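Local coordinates for probable transcriptional regulator, LysR family protein (Rhodococcus sp., PDB 2QL3) that probably acts as a DNA-binding transcription factor of the LysR family, seen here as its C-terminal effector-binding domain without the DNA-binding part, at residues N116-V121 with W151-Q156; P105-D110 with E139-F144. All coordinates share one frame; numbering follows the deposited sequence.

Interaction 1 (N116-V121 with W151-Q156); sequences NHAMDV and WTLLLQ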
loop_
_atom_site.group_PDB
_atom_site.type_symbol
_atom_site.label_atom_id
_atom_site.label_comp_id
_atom_site.label_asym_id
_atom_site.label_seq_id
_atom_site.Cartn_x
_atom_site.Cartn_y
_atom_site.Cartn_z
ATOM N N ASN A 116 -3.478 -15.665 7.688
ATOM C CA ASN A 116 -3.996 -16.778 8.491
ATOM C C ASN A 116 -5.339 -16.403 9.065
ATOM O O ASN A 116 -6.235 -17.243 9.162
ATOM C CB ASN A 116 -3.072 -17.149 9.672
ATOM C CG ASN A 116 -1.801 -17.844 9.258
ATOM O OD1 ASN A 116 -1.521 -18.071 8.074
ATOM N ND2 ASN A 116 -1.007 -18.239 10.272
ATOM N N HIS A 117 -5.490 -15.141 9.484
ATOM C CA HIS A 117 -6.797 -14.697 10.014
ATOM C C HIS A 117 -7.905 -14.974 8.954
ATOM O O HIS A 117 -8.971 -15.532 9.264
ATOM C CB HIS A 117 -6.772 -13.184 10.375
ATOM C CG HIS A 117 -8.090 -12.682 10.878
ATOM N ND1 HIS A 117 -8.953 -11.936 10.092
ATOM C CD2 HIS A 117 -8.745 -12.917 12.042
ATOM C CE1 HIS A 117 -10.068 -11.712 10.761
ATOM N NE2 HIS A 117 -9.966 -12.288 11.953
ATOM N N ALA A 118 -7.614 -14.586 7.704
ATOM C CA ALA A 118 -8.573 -14.642 6.624
ATOM C C ALA A 118 -8.871 -16.117 6.309
ATOM O O ALA A 118 -10.022 -16.463 6.210
ATOM C CB ALA A 118 -8.082 -13.882 5.366
HETATM N N MSE A 119 -7.839 -16.963 6.196
HETATM C CA MSE A 119 -8.058 -18.425 5.973
HETATM C C MSE A 119 -8.816 -19.040 7.135
HETATM O O MSE A 119 -9.601 -19.981 6.942
HETATM C CB MSE A 119 -6.744 -19.200 5.825
HETATM C CG MSE A 119 -5.926 -18.917 4.603
HETATM SE SE MSE A 119 -6.967 -18.803 2.945
HETATM C CE MSE A 119 -5.437 -18.790 1.688
ATOM N N ASP A 120 -8.577 -18.505 8.343
ATOM C CA ASP A 120 -9.263 -18.968 9.574
ATOM C C ASP A 120 -10.742 -18.656 9.529
ATOM O O ASP A 120 -11.547 -19.505 9.847
ATOM C CB ASP A 120 -8.646 -18.393 10.900
ATOM C CG ASP A 120 -7.235 -18.985 11.253
ATOM O OD1 ASP A 120 -6.791 -19.967 10.640
ATOM O OD2 ASP A 120 -6.561 -18.438 12.162
ATOM N N VAL A 121 -11.110 -17.451 9.101
ATOM C CA VAL A 121 -12.532 -17.099 9.033
ATOM C C VAL A 121 -13.348 -17.764 7.908
ATOM O O VAL A 121 -14.518 -18.077 8.090
ATOM C CB VAL A 121 -12.801 -15.564 9.242
ATOM C CG1 VAL A 121 -11.500 -14.793 9.554
ATOM C CG2 VAL A 121 -13.637 -14.925 8.144
ATOM N N TRP A 151 -13.793 -10.828 -4.580
ATOM C CA TRP A 151 -14.235 -10.270 -3.318
ATOM C C TRP A 151 -13.050 -10.380 -2.365
ATOM O O TRP A 151 -12.187 -11.260 -2.546
ATOM C CB TRP A 151 -15.457 -11.052 -2.782
ATOM C CG TRP A 151 -15.236 -12.542 -2.536
ATOM C CD1 TRP A 151 -15.446 -13.561 -3.436
ATOM C CD2 TRP A 151 -14.780 -13.163 -1.334
ATOM N NE1 TRP A 151 -15.153 -14.770 -2.860
ATOM C CE2 TRP A 151 -14.730 -14.557 -1.575
ATOM C CE3 TRP A 151 -14.395 -12.679 -0.068
ATOM C CZ2 TRP A 151 -14.330 -15.473 -0.604
ATOM C CZ3 TRP A 151 -14.013 -13.597 0.903
ATOM C CH2 TRP A 151 -13.986 -14.983 0.631
ATOM N N THR A 152 -13.011 -9.544 -1.332
ATOM C CA THR A 152 -12.022 -9.749 -0.294
ATOM C C THR A 152 -12.584 -9.676 1.112
ATOM O O THR A 152 -13.757 -9.408 1.323
ATOM C CB THR A 152 -10.766 -8.825 -0.450
ATOM O OG1 THR A 152 -9.667 -9.415 0.274
ATOM C CG2 THR A 152 -11.040 -7.350 0.026
ATOM N N LEU A 153 -11.734 -9.918 2.084
ATOM C CA LEU A 153 -12.061 -9.511 3.447
ATOM C C LEU A 153 -10.935 -8.727 4.054
ATOM O O LEU A 153 -9.774 -9.069 3.861
ATOM C CB LEU A 153 -12.475 -10.698 4.320
ATOM C CG LEU A 153 -11.653 -11.921 4.633
ATOM C CD1 LEU A 153 -11.118 -11.773 6.048
ATOM C CD2 LEU A 153 -12.527 -13.155 4.569
ATOM N N LEU A 154 -11.303 -7.672 4.778
ATOM C CA LEU A 154 -10.369 -6.674 5.307
ATOM C C LEU A 154 -10.737 -6.317 6.734
ATOM O O LEU A 154 -11.915 -6.291 7.120
ATOM C CB LEU A 154 -10.368 -5.390 4.436
ATOM C CG LEU A 154 -9.862 -5.457 2.953
ATOM C CD1 LEU A 154 -10.152 -4.167 2.248
ATOM C CD2 LEU A 154 -8.372 -5.892 2.731
ATOM N N LEU A 155 -9.697 -6.001 7.507
ATOM C CA LEU A 155 -9.805 -5.708 8.927
ATOM C C LEU A 155 -9.978 -4.211 9.133
ATOM O O LEU A 155 -10.296 -3.763 10.237
ATOM C CB LEU A 155 -8.557 -6.212 9.687
ATOM C CG LEU A 155 -8.581 -7.691 10.089
ATOM C CD1 LEU A 155 -9.539 -7.853 11.240
ATOM C CD2 LEU A 155 -9.069 -8.606 8.975
ATOM N N GLN A 156 -9.713 -3.440 8.095
ATOM C CA GLN A 156 -9.907 -2.023 8.218
ATOM C C GLN A 156 -10.628 -1.445 7.013
ATOM O O GLN A 156 -10.659 -2.035 5.933
ATOM C CB GLN A 156 -8.568 -1.323 8.384
ATOM C CG GLN A 156 -7.701 -1.896 9.509
ATOM C CD GLN A 156 -6.462 -1.127 9.609
ATOM O OE1 GLN A 156 -5.417 -1.528 9.055
ATOM N NE2 GLN A 156 -6.555 0.037 10.252
#

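Interaction 2 (P105-D110 with E139-F144); sequences PMVLLD and ETARAF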
loop_
_atom_site.group_PDB
_atom_site.type_symbol
_atom_site.label_atom_id
_atom_site.label_comp_id
_atom_site.label_asym_id
_atom_site.label_seq_id
_atom_site.Cartn_x
_atom_site.Cartn_y
_atom_site.Cartn_z
ATOM N N PRO A 105 -14.514 -15.948 -7.060
ATOM C CA PRO A 105 -13.066 -15.800 -6.953
ATOM C C PRO A 105 -12.718 -14.820 -5.853
ATOM O O PRO A 105 -13.336 -13.778 -5.778
ATOM C CB PRO A 105 -12.658 -15.145 -8.294
ATOM C CG PRO A 105 -13.870 -14.760 -8.964
ATOM C CD PRO A 105 -15.040 -15.453 -8.349
HETATM N N MSE A 106 -11.734 -15.134 -5.016
HETATM C CA MSE A 106 -11.328 -14.205 -3.999
HETATM C C MSE A 106 -10.017 -13.484 -4.357
HETATM O O MSE A 106 -9.174 -14.050 -5.017
HETATM C CB MSE A 106 -11.230 -14.921 -2.614
HETATM C CG MSE A 106 -10.883 -13.963 -1.439
HETATM SE SE MSE A 106 -10.019 -14.984 -0.010
HETATM C CE MSE A 106 -10.111 -13.600 1.463
ATOM N N VAL A 107 -9.885 -12.218 -3.914
ATOM C CA VAL A 107 -8.635 -11.443 -3.939
ATOM C C VAL A 107 -8.167 -11.497 -2.478
ATOM O O VAL A 107 -8.864 -11.008 -1.578
ATOM C CB VAL A 107 -8.853 -9.944 -4.353
ATOM C CG1 VAL A 107 -7.556 -9.146 -4.252
ATOM C CG2 VAL A 107 -9.366 -9.836 -5.759
ATOM N N LEU A 108 -7.047 -12.173 -2.242
ATOM C CA LEU A 108 -6.520 -12.400 -0.899
ATOM C C LEU A 108 -5.430 -11.377 -0.554
ATOM O O LEU A 108 -4.441 -11.211 -1.288
ATOM C CB LEU A 108 -5.967 -13.826 -0.795
ATOM C CG LEU A 108 -5.186 -14.203 0.445
ATOM C CD1 LEU A 108 -6.140 -14.383 1.557
ATOM C CD2 LEU A 108 -4.360 -15.500 0.291
ATOM N N LEU A 109 -5.630 -10.669 0.553
ATOM C CA LEU A 109 -4.557 -9.861 1.126
ATOM C C LEU A 109 -3.608 -10.797 1.898
ATOM O O LEU A 109 -3.972 -11.377 2.903
ATOM C CB LEU A 109 -5.126 -8.777 2.051
ATOM C CG LEU A 109 -4.008 -7.853 2.623
ATOM C CD1 LEU A 109 -3.308 -7.096 1.471
ATOM C CD2 LEU A 109 -4.529 -6.902 3.646
ATOM N N ASP A 110 -2.417 -11.028 1.365
ATOM C CA ASP A 110 -1.533 -11.953 2.036
ATOM C C ASP A 110 -0.536 -11.092 2.806
ATOM O O ASP A 110 0.539 -10.798 2.297
ATOM C CB ASP A 110 -0.797 -12.828 1.035
ATOM C CG ASP A 110 0.118 -13.877 1.727
ATOM O OD1 ASP A 110 0.337 -13.837 2.990
ATOM O OD2 ASP A 110 0.625 -14.745 0.996
ATOM N N GLU A 139 -4.155 -1.563 -0.729
ATOM C CA GLU A 139 -4.874 -0.857 -1.793
ATOM C C GLU A 139 -4.976 -1.688 -3.053
ATOM O O GLU A 139 -5.950 -1.563 -3.788
ATOM C CB GLU A 139 -4.228 0.468 -2.134
ATOM C CG GLU A 139 -5.067 1.306 -3.132
ATOM C CD GLU A 139 -6.503 1.613 -2.651
ATOM O OE1 GLU A 139 -7.347 1.984 -3.495
ATOM O OE2 GLU A 139 -6.813 1.477 -1.436
ATOM N N THR A 140 -3.984 -2.536 -3.316
ATOM C CA THR A 140 -4.125 -3.425 -4.436
ATOM C C THR A 140 -5.347 -4.343 -4.246
ATOM O O THR A 140 -6.098 -4.588 -5.200
ATOM C CB THR A 140 -2.840 -4.220 -4.711
ATOM O OG1 THR A 140 -1.771 -3.297 -4.998
ATOM C CG2 THR A 140 -3.053 -5.197 -5.897
ATOM N N ALA A 141 -5.574 -4.814 -3.019
ATOM C CA ALA A 141 -6.715 -5.669 -2.758
ATOM C C ALA A 141 -7.993 -4.891 -3.020
ATOM O O ALA A 141 -8.868 -5.390 -3.680
ATOM C CB ALA A 141 -6.707 -6.202 -1.327
ATOM N N ARG A 142 -8.112 -3.688 -2.470
ATOM C CA ARG A 142 -9.328 -2.837 -2.661
ATOM C C ARG A 142 -9.504 -2.474 -4.101
ATOM O O ARG A 142 -10.637 -2.574 -4.620
ATOM C CB ARG A 142 -9.237 -1.523 -1.856
ATOM C CG ARG A 142 -9.247 -1.697 -0.377
ATOM C CD ARG A 142 -9.102 -0.331 0.344
ATOM N NE ARG A 142 -10.362 0.422 0.305
ATOM C CZ ARG A 142 -10.552 1.582 -0.302
ATOM N NH1 ARG A 142 -11.740 2.179 -0.222
ATOM N NH2 ARG A 142 -9.580 2.159 -0.976
ATOM N N ALA A 143 -8.408 -2.113 -4.779
ATOM C CA ALA A 143 -8.505 -1.718 -6.199
ATOM C C ALA A 143 -8.931 -2.882 -7.108
ATOM O O ALA A 143 -9.743 -2.686 -8.019
ATOM C CB ALA A 143 -7.209 -1.157 -6.687
ATOM N N PHE A 144 -8.393 -4.086 -6.851
ATOM C CA PHE A 144 -8.771 -5.283 -7.612
ATOM C C PHE A 144 -10.271 -5.603 -7.399
ATOM O O PHE A 144 -11.007 -5.865 -8.339
ATOM C CB PHE A 144 -7.901 -6.493 -7.241
ATOM C CG PHE A 144 -6.593 -6.621 -8.007
ATOM C CD1 PHE A 144 -5.951 -5.533 -8.524
ATOM C CD2 PHE A 144 -6.005 -7.876 -8.183
ATOM C CE1 PHE A 144 -4.765 -5.645 -9.227
ATOM C CE2 PHE A 144 -4.792 -7.993 -8.895
ATOM C CZ PHE A 144 -4.166 -6.877 -9.381
#

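Interaction 1 (N116-V121 with W151-Q156)
Ala118 on helix 114-125 and Leu153 on strand 152-154 have the nearest CA atoms of the two segments, 7.0 Å apart. This is helix-on-sheet packing in the alpha/beta LysR substrate-binding domain, which has the periplasmic-binding-protein type of fold. The strand itself is held by antiparallel backbone bonds to strand 69-84, through Thr152 with Val82 and Leu154 with Met80. No hydrogen bond spans the two segments, which bury 198 Å² between them, mainly through apolar side-chain contacts.

Leu153 makes most of the contact from the strand. Its CG lies between the backbone N and the carbonyl carbon (chi1 59°), and from there the two methyls diverge toward different helix residues. CD1 sits over the small Ala118, 3.8 Å from Ala118 CB and 3.9 Å from Ala118 CA, so the leucine closes on the helix surface itself. As modelled, Leu153 CD2 meets Val121 CG2 tip to tip at 4.1 Å, though the nearly eclipsed chi1 of Val121 makes the place of that methyl doubtful. Leu153 CD2 is also in the plane of the Trp151 ring at its edge, so the indole flanks that branch. Met106 touches Leu153 as well.

The second patch lies one helical turn before Val121. His117 has CG anti to the backbone N (chi1 178°), which carries the imidazole out toward Leu155, while Pro79 of strand 69-84 also packs on it. Leu155 comes from the opposite direction, its CD1 lying 3.9 Å from His117 CE1. The approach of its other methyl to the ring is oblique, at the ND1-CE1 side: Leu155 CD2 is 3.7 Å from His117 CE1 and 3.5 Å from His117 ND1, a nitrogen buried here with no partner in the model.

Interaction 2 (P105-D110 with E139-F144)
Val107 and Leu109 of strand 106-109 pack against Ala141 and Phe144 of helix 138-147, the strand and helix running antiparallel at 168° with their axes 8.3 Å apart. Leu109 and Ala141 bring their CA atoms within 6.1 Å, a close approach allowed by the small alanine facing the sheet.

The contacts between the segments are apolar. Val107 uses both methyls: with CG1 anti to the backbone N (chi1 175°), CG1 rests 3.9 Å from Ala141 CA, while CG2 lies 3.9 Å from Phe144 CB. Val107 CG1 is also 4.0 Å from Phe144 CB, so the branched end straddles this methylene, the two side chains crossing at about a right angle. Leu109 adds a looser contact, its CD1 being 4.5 Å from Ala141 CB.

The Phe144 ring, which Val107 CG1 approaches only obliquely, leads away from the strand, with Thr140 CG2 over one face near the rim; it meets Tyr133 edge-to-face and Phe38 of the second subunit.

An ion pair lies on the helix surface turned from the strand. Arg142 NH2 donates to the syn lone pair of Glu139 OE2 at 2.9 Å, with an N-H...O angle of 160° and the oxygen almost in the guanidinium plane. Glu139 OE2 also bonds to Tyr164 OH of the second subunit, and Arg142 NH2 to Val162 O, so the ion pair is anchored at both ends.

Strand 106-109, helix 114-125 and the parallel strand 131-135 make a beta-alpha-beta crossover. Leu108 meets Met119 of the crossover helix while Val107 points toward helix 138-147: the two helices flank opposite faces of the sheet, as in the three-layer alpha/beta architecture of periplasmic-binding-protein-like domains.

Overall arrangement
Both contacts are buried helix-to-strand packing in the same part of the fold, their centres 10 Å apart, and their segments alternate along the chain. The join is direct: Val107 N lies 2.8 Å from Trp151 O and Val107 O lies 2.6 Å from Thr152 OG1, both probable hydrogen bonds linking strand 106-109 to the start of 151-156. Leu154 CD1 packs on Arg142 CG at 3.7 Å, tying the strand of interaction 1 to the helix of interaction 2. Neither interface has a hydrogen bond across it; interaction 2 is wholly apolar, while interaction 1 also buries an imidazole. Interaction 1 touches no other subunit, whereas the helix of interaction 2 has an ion-paired glutamate and a phenylalanine ring that both meet the second subunit.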